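Local atomic coordinates of DNAation factor-related protein 4 (Drosophila melanogaster, PDB entry 5XPC), a protein that probably acts as a DNA-cutting nuclease in apoptosis, represented in this crystal by its CIDE domain, the part through which such proteins build higher-order assemblies. Residues M32-A37 with P46-A51. Residues are numbered along the deposited sequence; the frame is centred on the assembly and turned at random.
Sequences MLIAKA and PHLYLA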
ATOM      1  N   MET B  32     -21.389  18.352  -0.669  1.00 27.80           N
ATOM      2  CA  MET B  32     -21.496  19.176  -1.871  1.00 25.57           C
ATOM      3  C   MET B  32     -21.317  18.347  -3.141  1.00 26.83           C
ATOM      4  O   MET B  32     -22.031  18.555  -4.134  1.00 28.55           O
ATOM      5  CB  MET B  32     -20.466  20.308  -1.830  1.00 24.22           C
ATOM      6  CG  MET B  32     -20.421  21.122  -3.128  1.00 28.51           C
ATOM      7  SD  MET B  32     -19.253  22.500  -3.141  1.00 31.83           S
ATOM      8  CE  MET B  32     -19.948  23.579  -1.884  1.00 35.31           C
ATOM      9  N   LEU B  33     -20.357  17.416  -3.146  1.00 25.39           N
ATOM     10  CA  LEU B  33     -20.106  16.645  -4.359  1.00 26.02           C
ATOM     11  C   LEU B  33     -21.309  15.787  -4.711  1.00 25.73           C
ATOM     12  O   LEU B  33     -21.686  15.684  -5.885  1.00 26.16           O
ATOM     13  CB  LEU B  33     -18.863  15.770  -4.201  1.00 24.64           C
ATOM     14  CG  LEU B  33     -18.440  14.958  -5.432  1.00 24.18           C
ATOM     15  CD1 LEU B  33     -18.371  15.848  -6.686  1.00 23.00           C
ATOM     16  CD2 LEU B  33     -17.072  14.293  -5.190  1.00 25.01           C
ATOM     17  N   ILE B  34     -21.938  15.181  -3.700  1.00 24.26           N
ATOM     18  CA  ILE B  34     -23.120  14.366  -3.949  1.00 25.07           C
ATOM     19  C   ILE B  34     -24.278  15.231  -4.438  1.00 25.21           C
ATOM     20  O   ILE B  34     -25.015  14.842  -5.351  1.00 26.64           O
ATOM     21  CB  ILE B  34     -23.488  13.569  -2.685  1.00 28.06           C
ATOM     22  CG1 ILE B  34     -22.442  12.478  -2.444  1.00 30.02           C
ATOM     23  CG2 ILE B  34     -24.899  12.980  -2.806  1.00 26.39           C
ATOM     24  CD1 ILE B  34     -22.719  11.618  -1.257  1.00 33.62           C
ATOM     25  N   ALA B  35     -24.460  16.413  -3.848  1.00 24.85           N
ATOM     26  CA  ALA B  35     -25.556  17.279  -4.275  1.00 29.17           C
ATOM     27  C   ALA B  35     -25.379  17.718  -5.726  1.00 30.61           C
ATOM     28  O   ALA B  35     -26.339  17.712  -6.509  1.00 29.12           O
ATOM     29  CB  ALA B  35     -25.661  18.490  -3.350  1.00 26.68           C
ATOM     30  N   LYS B  36     -24.155  18.087  -6.107  1.00 26.63           N
ATOM     31  CA  LYS B  36     -23.905  18.500  -7.485  1.00 31.59           C
ATOM     32  C   LYS B  36     -24.033  17.324  -8.447  1.00 27.09           C
ATOM     33  O   LYS B  36     -24.504  17.490  -9.578  1.00 27.74           O
ATOM     34  CB  LYS B  36     -22.525  19.146  -7.590  1.00 28.89           C
ATOM     35  CG  LYS B  36     -22.407  20.473  -6.850  1.00 26.41           C
ATOM     36  CD  LYS B  36     -21.070  21.166  -7.174  1.00 25.31           C
ATOM     37  CE  LYS B  36     -21.065  22.602  -6.679  1.00 30.55           C
ATOM     38  NZ  LYS B  36     -19.785  23.321  -6.994  1.00 32.40           N
ATOM     39  N   ALA B  37     -23.621  16.128  -8.016  1.00 25.46           N
ATOM     40  CA  ALA B  37     -23.803  14.932  -8.834  1.00 28.57           C
ATOM     41  C   ALA B  37     -25.279  14.608  -9.019  1.00 27.39           C
ATOM     42  O   ALA B  37     -25.710  14.222 -10.112  1.00 29.75           O
ATOM     43  CB  ALA B  37     -23.086  13.746  -8.198  1.00 26.05           C
ATOM     44  N   PRO B  46     -28.488   8.990  -3.684  1.00 27.02           N
ATOM     45  CA  PRO B  46     -27.190   8.888  -4.361  1.00 25.60           C
ATOM     46  C   PRO B  46     -26.046   8.660  -3.381  1.00 30.27           C
ATOM     47  O   PRO B  46     -26.005   9.246  -2.298  1.00 26.11           O
ATOM     48  CB  PRO B  46     -27.050  10.241  -5.073  1.00 27.31           C
ATOM     49  CG  PRO B  46     -27.902  11.169  -4.268  1.00 26.83           C
ATOM     50  CD  PRO B  46     -29.081  10.330  -3.829  1.00 29.92           C
ATOM     51  N   HIS B  47     -25.119   7.791  -3.783  1.00 25.40           N
ATOM     52  CA  HIS B  47     -23.845   7.600  -3.108  1.00 23.18           C
ATOM     53  C   HIS B  47     -22.758   7.567  -4.165  1.00 25.86           C
ATOM     54  O   HIS B  47     -23.026   7.284  -5.335  1.00 24.43           O
ATOM     55  CB  HIS B  47     -23.810   6.294  -2.307  1.00 25.81           C
ATOM     56  CG  HIS B  47     -24.712   6.302  -1.118  1.00 30.18           C
ATOM     57  ND1 HIS B  47     -26.012   5.846  -1.170  1.00 35.14           N
ATOM     58  CD2 HIS B  47     -24.508   6.708   0.155  1.00 36.93           C
ATOM     59  CE1 HIS B  47     -26.570   5.968   0.020  1.00 32.06           C
ATOM     60  NE2 HIS B  47     -25.680   6.489   0.842  1.00 40.26           N
ATOM     61  N   LEU B  48     -21.526   7.835  -3.739  1.00 23.60           N
ATOM     62  CA  LEU B  48     -20.371   7.833  -4.626  1.00 23.06           C
ATOM     63  C   LEU B  48     -19.520   6.595  -4.375  1.00 26.63           C
ATOM     64  O   LEU B  48     -19.295   6.202  -3.225  1.00 26.68           O
ATOM     65  CB  LEU B  48     -19.521   9.092  -4.427  1.00 29.68           C
ATOM     66  CG  LEU B  48     -20.181  10.421  -4.791  1.00 31.43           C
ATOM     67  CD1 LEU B  48     -19.232  11.553  -4.441  1.00 31.54           C
ATOM     68  CD2 LEU B  48     -20.558  10.462  -6.261  1.00 32.07           C
ATOM     69  N   TYR B  49     -19.057   5.982  -5.458  1.00 24.62           N
ATOM     70  CA  TYR B  49     -18.233   4.785  -5.407  1.00 26.26           C
ATOM     71  C   TYR B  49     -17.031   4.992  -6.311  1.00 27.05           C
ATOM     72  O   TYR B  49     -17.157   5.594  -7.377  1.00 25.38           O
ATOM     73  CB  TYR B  49     -19.000   3.559  -5.884  1.00 26.97           C
ATOM     74  CG  TYR B  49     -20.297   3.309  -5.143  1.00 27.06           C
ATOM     75  CD1 TYR B  49     -21.445   4.020  -5.461  1.00 24.87           C
ATOM     76  CD2 TYR B  49     -20.367   2.355  -4.131  1.00 24.70           C
ATOM     77  CE1 TYR B  49     -22.660   3.779  -4.777  1.00 28.25           C
ATOM     78  CE2 TYR B  49     -21.566   2.105  -3.448  1.00 26.83           C
ATOM     79  CZ  TYR B  49     -22.702   2.824  -3.772  1.00 25.85           C
ATOM     80  OH  TYR B  49     -23.899   2.584  -3.100  1.00 28.91           O
ATOM     81  N   LEU B  50     -15.881   4.464  -5.904  1.00 23.35           N
ATOM     82  CA  LEU B  50     -14.702   4.524  -6.763  1.00 23.38           C
ATOM     83  C   LEU B  50     -14.942   3.720  -8.037  1.00 24.68           C
ATOM     84  O   LEU B  50     -15.346   2.558  -7.978  1.00 24.44           O
ATOM     85  CB  LEU B  50     -13.486   3.969  -6.023  1.00 25.46           C
ATOM     86  CG  LEU B  50     -12.981   4.765  -4.821  1.00 28.95           C
ATOM     87  CD1 LEU B  50     -11.781   4.048  -4.220  1.00 31.28           C
ATOM     88  CD2 LEU B  50     -12.588   6.171  -5.265  1.00 31.19           C
ATOM     89  N   ALA B  51     -14.684   4.337  -9.198  1.00 24.71           N
ATOM     90  CA  ALA B  51     -14.792   3.585 -10.448  1.00 26.93           C
ATOM     91  C   ALA B  51     -13.734   2.488 -10.538  1.00 27.69           C
ATOM     92  O   ALA B  51     -13.950   1.477 -11.219  1.00 33.05           O
ATOM     93  CB  ALA B  51     -14.673   4.527 -11.654  1.00 31.13           C
TER
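Ile-34, on helix 30-40, faces Pro-46 at the entrance to strand 47-50, and their CA atoms, 6.8 Å apart, mark the nearest approach of the two backbones. The helix keeps its own i to i+4 bonds, Lys-36 N to Met-32 O and Ala-37 N to Leu-33 O, while the strand pairs its backbone with strand 71-75 through His-47 and Tyr-49 and with strand 56-57 through Leu-48, so the segments meet through van der Waals contacts, mainly between apolar side chains. Ile-34 works with both of its branches. A chi1 of -70° puts CG1 anti to the carbonyl carbon and leaves CG2 anti to the backbone N; CG2 meets CG of the Pro-46 ring at 3.8 Å, while CG1 lies 3.9 Å from CG of Leu-48 as the two side chains run antiparallel past one another. A beta-branched residue suits this place because it can reach the loop and the strand at once. Cut back to an alanine, this position would probably leave the Pro-46 ring and the CG side of Leu-48 without the carbons they rest on. This is the ubiquitin-like fold of the CIDE-N domain, in which the helix packs against a mixed sheet containing 47-50. Leu-48 points toward the helix, and its side chain crosses that of Leu-33 at a slant. With CG anti to the backbone N (chi1 -177°), Leu-33 brings CG and CD2 each to 3.6 Å from Leu-48 CD1, and it also packs on Tyr-12, Ile-25 and Phe-72 of the other three strands. Two buried leucines suit this interior, having branched ends and no polar side-chain atoms needing partners. Pro-46, partly exposed, also rests on Val-74, its compact ring bridging helix and sheet. Away from this contact, Lys-36 forms a salt bridge with Asp-59 of a neighbouring subunit.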